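Local coordinates for 14 kDa fatty acid-binding protein (Schistosoma mansoni, PDB 1VYG), which binds fatty acids such as arachidonic, oleic, palmitic and linolenic acid inside a beta-barrel and may take part in their transport, at residues F18-S23 / G123-I128; T41-M46 / L54-F59; E91-Q96 / V106-V111. All blocks are in the same frame, centred on the assembly; numbering follows the deposited sequence.

In the fold
All three contacts belong to one fatty-acid-binding beta-barrel and touch the arachidonic acid inside it. Contact 1 sets the first lid helix on strand 125-133, whereas contacts 2 and 3 each pair the strands of a hairpin in the same antiparallel sheet. Contacts 1 and 2 lie on opposite sides of the chain's centre, their own centres about 21 Å apart; contact 3 is about 17 Å from contact 1 and 15 Å from contact 2, centre to centre. Contacts 2 and 3 meet directly, Phe44 CZ packing 3.8 Å from Arg109 CD. Contact 3 supplies Arg109 to the carboxylate, while Phe18 of contact 1 and Phe59 of contact 2 approach the hydrocarbon chain.

Contact 1: residues F18-S23 / G123-I128; sequences FDAVMS and GDVTAI. With ACD (arachidonic acid), chain B.
Phe18, Ala20 and Val21 of helix 18-23 pack on Val125 and Ala127 at the start of strand 125-133, the helix and strand axes approaching to 6.8 Å with their N-to-C directions 133° apart. The side chains that meet are all apolar. Val21 joins both contact residues of the strand through one methyl, CG1, which lies anti to its own carbonyl carbon (chi1 -47°). That methyl presses against Ala127, with Val21 CG1 3.4 Å from Ala127 CB, and also lies 3.9 Å from Val125 CG1. Val125 in turn extends CG1 toward the helix, where it meets the single methyl of Ala20 at 3.5 Å between Val125 CG1 and Ala20 CB.

At the other end, Ala127 CB packs against the backbone of Phe18, 3.7 Å from Phe18 CA, and also lies at the edge of the aromatic ring. The phenyl group, turned anti to its amide nitrogen (chi1 -169°), runs past the strand into the barrel. There its edge also meets the fatty acid, Phe18 CE2 standing 3.8 Å from C7 of arachidonic acid. Arg129, a residue of the carboxylate-binding site, makes a cation-pi contact with the same ring. On the other side of the helix, Asp19 forms a salt bridge with Arg32 and accepts a hydrogen bond from Asn36, linking the two helices of the helix-turn-helix lid that is characteristic of fatty-acid-binding proteins.

No hydrogen bond crosses between the segments, which implies that the first lid helix rests on this strand through close methyl packing, with small alanine side chains allowing a near approach. The contact probably helps hold the Phe18 ring beside the lipid, whereas the Asp19 carboxylate pairs with the second lid helix.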
loop_
_atom_site.group_PDB
_atom_site.type_symbol
_atom_site.label_atom_id
_atom_site.label_comp_id
_atom_site.label_asym_id
_atom_site.label_seq_id
_atom_site.Cartn_x
_atom_site.Cartn_y
_atom_site.Cartn_z
ATOM N N PHE A 18 9.780 5.588 7.101
ATOM C CA PHE A 18 8.613 4.742 7.341
ATOM C C PHE A 18 8.307 4.550 8.827
ATOM O O PHE A 18 7.150 4.338 9.198
ATOM C CB PHE A 18 8.784 3.377 6.661
ATOM C CG PHE A 18 7.526 2.528 6.632
ATOM C CD1 PHE A 18 7.558 1.212 7.048
ATOM C CD2 PHE A 18 6.323 3.042 6.161
ATOM C CE1 PHE A 18 6.413 0.431 7.016
ATOM C CE2 PHE A 18 5.171 2.258 6.135
ATOM C CZ PHE A 18 5.219 0.959 6.555
ATOM N N ASP A 19 9.332 4.610 9.675
ATOM C CA ASP A 19 9.109 4.508 11.112
ATOM C C ASP A 19 8.322 5.700 11.646
ATOM O O ASP A 19 7.578 5.566 12.616
ATOM C CB ASP A 19 10.408 4.368 11.881
ATOM C CG ASP A 19 10.197 3.758 13.264
ATOM O OD1 ASP A 19 10.397 4.467 14.282
ATOM O OD2 ASP A 19 9.837 2.577 13.430
ATOM N N ALA A 20 8.490 6.858 11.014
ATOM C CA ALA A 20 7.726 8.033 11.388
ATOM C C ALA A 20 6.229 7.824 11.180
ATOM O O ALA A 20 5.442 8.154 12.078
ATOM C CB ALA A 20 8.196 9.252 10.616
ATOM N N VAL A 21 5.828 7.269 10.025
ATOM C CA VAL A 21 4.405 7.260 9.686
ATOM C C VAL A 21 3.678 6.297 10.575
ATOM O O VAL A 21 2.530 6.538 10.951
ATOM C CB VAL A 21 4.042 6.923 8.198
ATOM C CG1 VAL A 21 4.891 7.699 7.220
ATOM C CG2 VAL A 21 4.058 5.389 7.915
ATOM N N MET A 22 4.342 5.215 10.933
ATOM C CA MET A 22 3.644 4.155 11.619
ATOM C C MET A 22 3.947 4.076 13.135
ATOM O O MET A 22 3.346 3.295 13.840
ATOM C CB MET A 22 3.897 2.833 10.931
ATOM C CG MET A 22 5.277 2.323 11.093
ATOM S SD MET A 22 5.469 0.913 10.045
ATOM C CE MET A 22 7.239 0.508 10.427
ATOM N N SER A 23 4.846 4.922 13.626
ATOM C CA SER A 23 4.868 5.287 15.038
ATOM C C SER A 23 3.637 6.138 15.269
ATOM O O SER A 23 2.972 6.000 16.287
ATOM C CB SER A 23 6.092 6.132 15.387
ATOM O OG SER A 23 7.279 5.424 15.104
ATOM N N GLY A 123 -1.325 12.550 8.150
ATOM C CA GLY A 123 -1.286 13.957 8.464
ATOM C C GLY A 123 -0.143 14.622 7.737
ATOM O O GLY A 123 -0.089 14.623 6.507
ATOM N N ASP A 124 0.779 15.165 8.521
ATOM C CA ASP A 124 1.932 15.898 8.005
ATOM C C ASP A 124 3.171 15.012 7.828
ATOM O O ASP A 124 4.197 15.500 7.382
ATOM C CB ASP A 124 2.274 17.028 8.975
ATOM C CG ASP A 124 2.624 16.502 10.372
ATOM O OD1 ASP A 124 3.254 17.245 11.169
ATOM O OD2 ASP A 124 2.300 15.347 10.749
ATOM N N VAL A 125 3.079 13.737 8.210
ATOM C CA VAL A 125 4.191 12.795 8.077
ATOM C C VAL A 125 4.084 12.016 6.752
ATOM O O VAL A 125 2.991 11.681 6.297
ATOM C CB VAL A 125 4.253 11.800 9.271
ATOM C CG1 VAL A 125 5.534 10.994 9.246
ATOM C CG2 VAL A 125 4.142 12.541 10.610
ATOM N N THR A 126 5.241 11.751 6.151
ATOM C CA THR A 126 5.347 11.165 4.830
ATOM C C THR A 126 6.531 10.224 4.746
ATOM O O THR A 126 7.645 10.544 5.147
ATOM C CB THR A 126 5.497 12.253 3.776
ATOM O OG1 THR A 126 4.325 13.056 3.775
ATOM C CG2 THR A 126 5.532 11.672 2.356
ATOM N N ALA A 127 6.260 9.045 4.216
ATOM C CA ALA A 127 7.259 8.066 3.933
ATOM C C ALA A 127 7.099 7.755 2.473
ATOM O O ALA A 127 6.043 7.954 1.890
ATOM C CB ALA A 127 7.038 6.837 4.754
ATOM N N ILE A 128 8.173 7.294 1.871
ATOM C CA ILE A 128 8.158 6.931 0.474
ATOM C C ILE A 128 8.778 5.567 0.397
ATOM O O ILE A 128 9.811 5.315 0.994
ATOM C CB ILE A 128 8.947 7.950 -0.372
ATOM C CG1 ILE A 128 8.181 9.286 -0.393
ATOM C CG2 ILE A 128 9.178 7.394 -1.787
ATOM C CD1 ILE A 128 8.890 10.411 -1.051
HETATM C C1 ACD B . 3.113 -0.325 0.775
HETATM C C2 ACD B . 2.578 0.758 1.671
HETATM C C3 ACD B . 1.713 0.106 2.746
HETATM C C4 ACD B . 1.856 0.883 4.057
HETATM C C5 ACD B . 0.564 1.612 4.409
HETATM C C6 ACD B . 0.400 2.040 5.671
HETATM C C7 ACD B . 1.474 1.824 6.718
HETATM C C8 ACD B . 0.746 1.307 7.901
HETATM C C9 ACD B . 1.101 0.274 8.660
HETATM C C10 ACD B . 2.309 -0.593 8.492
HETATM C C11 ACD B . 2.494 -1.199 9.858
HETATM C C12 ACD B . 3.428 -2.087 10.140
HETATM C C13 ACD B . 4.378 -2.582 9.098
HETATM C C14 ACD B . 4.327 -4.101 9.072
HETATM C C15 ACD B . 4.735 -4.813 8.015
HETATM C C16 ACD B . 5.324 -4.174 6.766
HETATM C C17 ACD B . 4.439 -4.426 5.556
HETATM C C18 ACD B . 4.257 -5.924 5.326
HETATM C C19 ACD B . 2.781 -6.263 5.474
HETATM C C20 ACD B . 2.495 -7.760 5.331
HETATM O O1 ACD B . 2.375 -1.017 0.067
HETATM O O2 ACD B . 4.425 -0.521 0.796
#

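Contact 2: residues T41-M46 / L54-F59; sequences TVTFTM and LTESTF. With ACD (arachidonic acid), chain B.
Val42 and Thr55 stand side by side and point the same way, into the barrel, as a non-hydrogen-bonded pair of antiparallel strands. Val42 offers CG1 to the hydroxyl oxygen of its neighbour, 3.6 Å from Thr55 OG1. The threonine hydroxyl takes that place because it lies anti to its own carbonyl carbon (chi1 -64°), while the CG2 methyl, anti to the amide nitrogen, stays near the valine and comes within 4.1 Å of C20 at the tail of arachidonic acid.

The opposite face of the hairpin carries Thr41 with Glu56 and Thr43 with Leu54, both hydrogen-bonded pairs. Thr43 and Leu54 meet at the roots of their side chains, with Thr43 CB 4.2 Å from Leu54 CB. Glu56 passes the Thr41 carbonyl, Glu56 CB lying 3.8 Å from Thr41 O, and its extended chain reaches diagonally across the hairpin toward the Thr43 hydroxyl, although Thr43 OG1 and Glu56 OE1 remain 4.3 Å apart. A water modelled among Thr41 O, Thr43 OG1 and Glu56 OE1 bridges this gap, but two of its bonds are implausibly short and the detail is doubtful.

Reciprocal backbone bonds fix the register. Thr43 and Leu54 exchange one pair, with Thr43 N 2.8 Å from Leu54 O. Thr41 and Glu56 exchange the other, Thr41 N lying 2.9 Å from Glu56 O.

Beyond residue 56 the chain leaves the strand, and Phe59 brings CD1 to 4.0 Å from C15 of the lipid. Strands 41-47 and 50-56 thus form a hairpin of the barrel wall, flanked by strand 8-16, whose Lys9 and Lys11 touch Thr41, and by strand 61-66, where Asn61 and Ser63 touch Glu56 and Leu54.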
loop_
_atom_site.group_PDB
_atom_site.type_symbol
_atom_site.label_atom_id
_atom_site.label_comp_id
_atom_site.label_asym_id
_atom_site.label_seq_id
_atom_site.Cartn_x
_atom_site.Cartn_y
_atom_site.Cartn_z
ATOM N N THR A 41 6.463 -8.190 -1.214
ATOM C CA THR A 41 6.286 -8.321 -2.630
ATOM C C THR A 41 4.815 -8.155 -2.868
ATOM O O THR A 41 4.028 -8.983 -2.453
ATOM C CB THR A 41 6.774 -9.703 -3.089
ATOM O OG1 THR A 41 8.194 -9.775 -2.913
ATOM C CG2 THR A 41 6.610 -9.914 -4.588
ATOM N N VAL A 42 4.433 -7.064 -3.512
ATOM C CA VAL A 42 3.036 -6.864 -3.849
ATOM C C VAL A 42 2.786 -7.189 -5.322
ATOM O O VAL A 42 3.604 -6.948 -6.185
ATOM C CB VAL A 42 2.493 -5.469 -3.421
ATOM C CG1 VAL A 42 3.323 -4.889 -2.284
ATOM C CG2 VAL A 42 2.445 -4.502 -4.559
ATOM N N THR A 43 1.633 -7.780 -5.561
ATOM C CA THR A 43 1.217 -8.231 -6.857
ATOM C C THR A 43 -0.077 -7.513 -7.116
ATOM O O THR A 43 -0.898 -7.409 -6.234
ATOM C CB THR A 43 0.998 -9.755 -6.773
ATOM O OG1 THR A 43 2.180 -10.390 -6.257
ATOM C CG2 THR A 43 0.786 -10.383 -8.143
ATOM N N PHE A 44 -0.255 -6.967 -8.298
ATOM C CA PHE A 44 -1.559 -6.495 -8.712
ATOM C C PHE A 44 -2.065 -7.365 -9.858
ATOM O O PHE A 44 -1.280 -7.833 -10.668
ATOM C CB PHE A 44 -1.503 -5.045 -9.176
ATOM C CG PHE A 44 -0.978 -4.088 -8.147
ATOM C CD1 PHE A 44 0.370 -3.848 -8.034
ATOM C CD2 PHE A 44 -1.845 -3.391 -7.324
ATOM C CE1 PHE A 44 0.846 -2.965 -7.095
ATOM C CE2 PHE A 44 -1.369 -2.495 -6.381
ATOM C CZ PHE A 44 -0.029 -2.289 -6.259
ATOM N N THR A 45 -3.377 -7.587 -9.892
ATOM C CA THR A 45 -4.081 -8.103 -11.063
ATOM C C THR A 45 -5.384 -7.332 -11.217
ATOM O O THR A 45 -6.054 -7.005 -10.231
ATOM C CB THR A 45 -4.405 -9.623 -10.954
ATOM O OG1 THR A 45 -5.210 -9.881 -9.799
ATOM C CG2 THR A 45 -3.153 -10.447 -10.738
ATOM N N MET A 46 -5.725 -7.029 -12.463
ATOM C CA MET A 46 -7.019 -6.436 -12.770
ATOM C C MET A 46 -7.909 -7.587 -13.251
ATOM O O MET A 46 -7.511 -8.371 -14.132
ATOM C CB MET A 46 -6.899 -5.342 -13.842
ATOM C CG MET A 46 -6.975 -3.904 -13.305
ATOM S SD MET A 46 -8.595 -3.489 -12.617
ATOM C CE MET A 46 -8.830 -1.865 -13.247
ATOM N N LEU A 54 -2.125 -8.077 -3.756
ATOM C CA LEU A 54 -1.655 -9.047 -2.787
ATOM C C LEU A 54 -0.313 -8.606 -2.235
ATOM O O LEU A 54 0.547 -8.242 -2.987
ATOM C CB LEU A 54 -1.539 -10.414 -3.475
ATOM C CG LEU A 54 -0.665 -11.511 -2.871
ATOM C CD1 LEU A 54 -1.280 -12.021 -1.586
ATOM C CD2 LEU A 54 -0.502 -12.621 -3.864
ATOM N N THR A 55 -0.125 -8.659 -0.924
ATOM C CA THR A 55 1.169 -8.347 -0.308
ATOM C C THR A 55 1.697 -9.565 0.405
ATOM O O THR A 55 0.985 -10.163 1.210
ATOM C CB THR A 55 1.042 -7.159 0.676
ATOM O OG1 THR A 55 0.668 -5.968 -0.039
ATOM C CG2 THR A 55 2.417 -6.794 1.319
ATOM N N GLU A 56 2.933 -9.945 0.093
ATOM C CA GLU A 56 3.557 -11.101 0.694
ATOM C C GLU A 56 4.841 -10.720 1.391
ATOM O O GLU A 56 5.770 -10.240 0.766
ATOM C CB GLU A 56 3.889 -12.173 -0.347
ATOM C CG GLU A 56 2.694 -12.806 -1.030
ATOM C CD GLU A 56 3.120 -13.648 -2.207
ATOM O OE1 GLU A 56 3.592 -13.054 -3.212
ATOM O OE2 GLU A 56 2.998 -14.891 -2.122
ATOM N N SER A 57 4.886 -10.956 2.693
ATOM C CA SER A 57 6.129 -10.887 3.443
ATOM C C SER A 57 6.200 -12.097 4.346
ATOM O O SER A 57 5.300 -12.940 4.373
ATOM C CB SER A 57 6.193 -9.598 4.271
ATOM O OG SER A 57 5.029 -9.444 5.069
ATOM N N THR A 58 7.279 -12.174 5.098
ATOM C CA THR A 58 7.407 -13.182 6.145
ATOM C C THR A 58 6.410 -12.890 7.278
ATOM O O THR A 58 5.960 -13.805 7.948
ATOM C CB THR A 58 8.862 -13.223 6.667
ATOM O OG1 THR A 58 9.308 -11.896 6.977
ATOM C CG2 THR A 58 9.825 -13.708 5.553
ATOM N N PHE A 59 6.051 -11.623 7.467
ATOM C CA PHE A 59 5.124 -11.249 8.523
ATOM C C PHE A 59 3.725 -11.800 8.250
ATOM O O PHE A 59 3.267 -12.722 8.933
ATOM C CB PHE A 59 5.081 -9.729 8.666
ATOM C CG PHE A 59 4.181 -9.247 9.761
ATOM C CD1 PHE A 59 3.296 -8.213 9.532
ATOM C CD2 PHE A 59 4.239 -9.814 11.030
ATOM C CE1 PHE A 59 2.476 -7.761 10.523
ATOM C CE2 PHE A 59 3.435 -9.350 12.032
ATOM C CZ PHE A 59 2.547 -8.322 11.778
HETATM C C1 ACD B . 3.113 -0.325 0.775
HETATM C C2 ACD B . 2.578 0.758 1.671
HETATM C C3 ACD B . 1.713 0.106 2.746
HETATM C C4 ACD B . 1.856 0.883 4.057
HETATM C C5 ACD B . 0.564 1.612 4.409
HETATM C C6 ACD B . 0.400 2.040 5.671
HETATM C C7 ACD B . 1.474 1.824 6.718
HETATM C C8 ACD B . 0.746 1.307 7.901
HETATM C C9 ACD B . 1.101 0.274 8.660
HETATM C C10 ACD B . 2.309 -0.593 8.492
HETATM C C11 ACD B . 2.494 -1.199 9.858
HETATM C C12 ACD B . 3.428 -2.087 10.140
HETATM C C13 ACD B . 4.378 -2.582 9.098
HETATM C C14 ACD B . 4.327 -4.101 9.072
HETATM C C15 ACD B . 4.735 -4.813 8.015
HETATM C C16 ACD B . 5.324 -4.174 6.766
HETATM C C17 ACD B . 4.439 -4.426 5.556
HETATM C C18 ACD B . 4.257 -5.924 5.326
HETATM C C19 ACD B . 2.781 -6.263 5.474
HETATM C C20 ACD B . 2.495 -7.760 5.331
HETATM O O1 ACD B . 2.375 -1.017 0.067
HETATM O O2 ACD B . 4.425 -0.521 0.796
HETATM O O HOH W 1 2.991 -10.548 -3.982
#

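Contact 3: residues E91-Q96 / V106-V111; sequences ESKLTQ and VIVREV. With ACD (arachidonic acid), chain B.
Gln96 and Arg109, which bury the most surface here, meet through their polar ends on the interior face of a barrel hairpin. The glutamine, extended beyond CG, runs alongside Ile107, with Gln96 CG 4.0 Å from Ile107 CD1. Its amide oxygen then receives Arg109 NH1 at 2.9 Å from Gln96 OE1; the donor lies in the amide plane, but the bond is bent, 140° at the hydrogen, and the oxygen is 26° out of the guanidinium plane. The amide and guanidinium planes are turned 52° from each other.

Arg109 is extended from CG to NE, and Leu94 flanks the root of its chain, Leu94 CD1 lying 3.8 Å from Arg109 CB. Ile107 CG2 sits over one guanidinium face toward its rim. A second nitrogen serves the ligand: Arg109 NH2 donates to O1 of arachidonic acid at 2.9 Å, with O1 at the guanidinium edge. Tyr131 and Arg129 also bind this fatty acid.

Ser92 lies at the start of the pairing, where its carbonyl accepts the amide of Val111, Ser92 O being 2.7 Å from Val111 N. Reciprocal backbone bonds continue the antiparallel ladder through Leu94 with Arg109 and Gln96 with Ile107.

Separate nitrogens of one cation therefore hold a neutral amide and the lipid head group. Gln96 acts as a second-shell residue that probably helps fix the guanidinium's rotation, and the buried positive charge would probably favour an ionised fatty-acid carboxylate.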
loop_
_atom_site.group_PDB
_atom_site.type_symbol
_atom_site.label_atom_id
_atom_site.label_comp_id
_atom_site.label_asym_id
_atom_site.label_seq_id
_atom_site.Cartn_x
_atom_site.Cartn_y
_atom_site.Cartn_z
ATOM N N GLU A 91 -3.851 6.290 -15.069
ATOM C CA GLU A 91 -3.573 4.902 -15.429
ATOM C C GLU A 91 -2.302 4.371 -14.741
ATOM O O GLU A 91 -2.178 3.169 -14.493
ATOM C CB GLU A 91 -3.439 4.779 -16.954
ATOM C CG GLU A 91 -4.765 4.925 -17.694
ATOM C CD GLU A 91 -5.646 3.703 -17.557
ATOM O OE1 GLU A 91 -6.866 3.871 -17.351
ATOM O OE2 GLU A 91 -5.122 2.569 -17.657
ATOM N N SER A 92 -1.357 5.262 -14.456
ATOM C CA SER A 92 -0.145 4.883 -13.735
ATOM C C SER A 92 -0.184 5.260 -12.238
ATOM O O SER A 92 0.782 5.071 -11.526
ATOM C CB SER A 92 1.082 5.472 -14.430
ATOM O OG SER A 92 1.016 6.879 -14.459
ATOM N N LYS A 93 -1.316 5.744 -11.751
ATOM C CA LYS A 93 -1.403 6.205 -10.362
ATOM C C LYS A 93 -2.740 5.849 -9.722
ATOM O O LYS A 93 -3.782 5.931 -10.352
ATOM C CB LYS A 93 -1.169 7.720 -10.295
ATOM C CG LYS A 93 -1.135 8.296 -8.894
ATOM C CD LYS A 93 -0.103 9.403 -8.732
ATOM C CE LYS A 93 -0.719 10.751 -8.422
ATOM N NZ LYS A 93 0.325 11.771 -8.082
ATOM N N LEU A 94 -2.690 5.430 -8.464
ATOM C CA LEU A 94 -3.889 5.292 -7.646
ATOM C C LEU A 94 -3.614 5.677 -6.200
ATOM O O LEU A 94 -2.460 5.794 -5.789
ATOM C CB LEU A 94 -4.474 3.885 -7.756
ATOM C CG LEU A 94 -3.566 2.671 -7.725
ATOM C CD1 LEU A 94 -3.138 2.425 -6.293
ATOM C CD2 LEU A 94 -4.258 1.432 -8.301
ATOM N N THR A 95 -4.690 5.910 -5.445
ATOM C CA THR A 95 -4.598 6.458 -4.102
ATOM C C THR A 95 -5.552 5.778 -3.111
ATOM O O THR A 95 -6.759 5.879 -3.215
ATOM C CB THR A 95 -4.848 7.965 -4.152
ATOM O OG1 THR A 95 -3.912 8.567 -5.052
ATOM C CG2 THR A 95 -4.551 8.635 -2.809
ATOM N N GLN A 96 -4.968 5.107 -2.127
ATOM C CA GLN A 96 -5.698 4.314 -1.181
ATOM C C GLN A 96 -5.696 5.079 0.106
ATOM O O GLN A 96 -4.653 5.198 0.747
ATOM C CB GLN A 96 -5.021 2.952 -0.992
ATOM C CG GLN A 96 -5.366 2.259 0.310
ATOM C CD GLN A 96 -5.024 0.794 0.302
ATOM O OE1 GLN A 96 -4.098 0.368 -0.386
ATOM N NE2 GLN A 96 -5.759 0.017 1.080
ATOM N N VAL A 106 -3.152 7.975 3.777
ATOM C CA VAL A 106 -3.271 8.056 2.330
ATOM C C VAL A 106 -2.042 7.434 1.685
ATOM O O VAL A 106 -0.904 7.796 2.012
ATOM C CB VAL A 106 -3.335 9.511 1.864
ATOM C CG1 VAL A 106 -3.440 9.576 0.311
ATOM C CG2 VAL A 106 -4.507 10.222 2.531
ATOM N N ILE A 107 -2.264 6.526 0.748
ATOM C CA ILE A 107 -1.182 5.773 0.157
ATOM C C ILE A 107 -1.261 5.954 -1.339
ATOM O O ILE A 107 -2.071 5.315 -2.019
ATOM C CB ILE A 107 -1.294 4.289 0.536
ATOM C CG1 ILE A 107 -1.185 4.112 2.043
ATOM C CG2 ILE A 107 -0.221 3.478 -0.110
ATOM C CD1 ILE A 107 -2.163 3.122 2.589
ATOM N N VAL A 108 -0.424 6.846 -1.843
ATOM C CA VAL A 108 -0.292 7.060 -3.266
ATOM C C VAL A 108 0.704 6.003 -3.721
ATOM O O VAL A 108 1.775 5.877 -3.129
ATOM C CB VAL A 108 0.153 8.528 -3.577
ATOM C CG1 VAL A 108 0.179 8.821 -5.070
ATOM C CG2 VAL A 108 -0.795 9.543 -2.890
ATOM N N ARG A 109 0.281 5.180 -4.687
ATOM C CA ARG A 109 1.134 4.288 -5.459
ATOM C C ARG A 109 1.150 4.785 -6.887
ATOM O O ARG A 109 0.113 5.020 -7.469
ATOM C CB ARG A 109 0.595 2.861 -5.465
ATOM C CG ARG A 109 0.432 2.249 -4.077
ATOM C CD ARG A 109 0.063 0.785 -4.094
ATOM N NE ARG A 109 0.243 0.226 -2.769
ATOM C CZ ARG A 109 -0.614 0.400 -1.759
ATOM N NH1 ARG A 109 -1.758 1.052 -1.915
ATOM N NH2 ARG A 109 -0.334 -0.112 -0.579
ATOM N N GLU A 110 2.336 4.910 -7.457
ATOM C CA GLU A 110 2.513 5.501 -8.768
ATOM C C GLU A 110 3.548 4.695 -9.541
ATOM O O GLU A 110 4.671 4.573 -9.108
ATOM C CB GLU A 110 2.998 6.938 -8.613
ATOM C CG GLU A 110 2.922 7.739 -9.894
ATOM C CD GLU A 110 3.517 9.127 -9.765
ATOM O OE1 GLU A 110 3.808 9.546 -8.610
ATOM O OE2 GLU A 110 3.705 9.776 -10.831
ATOM N N VAL A 111 3.153 4.131 -10.673
ATOM C CA VAL A 111 4.068 3.405 -11.535
ATOM C C VAL A 111 4.803 4.360 -12.449
ATOM O O VAL A 111 4.188 5.155 -13.124
ATOM C CB VAL A 111 3.339 2.371 -12.401
ATOM C CG1 VAL A 111 4.317 1.733 -13.391
ATOM C CG2 VAL A 111 2.670 1.311 -11.511
HETATM C C1 ACD B . 3.113 -0.325 0.775
HETATM C C2 ACD B . 2.578 0.758 1.671
HETATM C C3 ACD B . 1.713 0.106 2.746
HETATM C C4 ACD B . 1.856 0.883 4.057
HETATM C C5 ACD B . 0.564 1.612 4.409
HETATM C C6 ACD B . 0.400 2.040 5.671
HETATM C C7 ACD B . 1.474 1.824 6.718
HETATM C C8 ACD B . 0.746 1.307 7.901
HETATM C C9 ACD B . 1.101 0.274 8.660
HETATM C C10 ACD B . 2.309 -0.593 8.492
HETATM C C11 ACD B . 2.494 -1.199 9.858
HETATM C C12 ACD B . 3.428 -2.087 10.140
HETATM C C13 ACD B . 4.378 -2.582 9.098
HETATM C C14 ACD B . 4.327 -4.101 9.072
HETATM C C15 ACD B . 4.735 -4.813 8.015
HETATM C C16 ACD B . 5.324 -4.174 6.766
HETATM C C17 ACD B . 4.439 -4.426 5.556
HETATM C C18 ACD B . 4.257 -5.924 5.326
HETATM C C19 ACD B . 2.781 -6.263 5.474
HETATM C C20 ACD B . 2.495 -7.760 5.331
HETATM O O1 ACD B . 2.375 -1.017 0.067
HETATM O O2 ACD B . 4.425 -0.521 0.796
#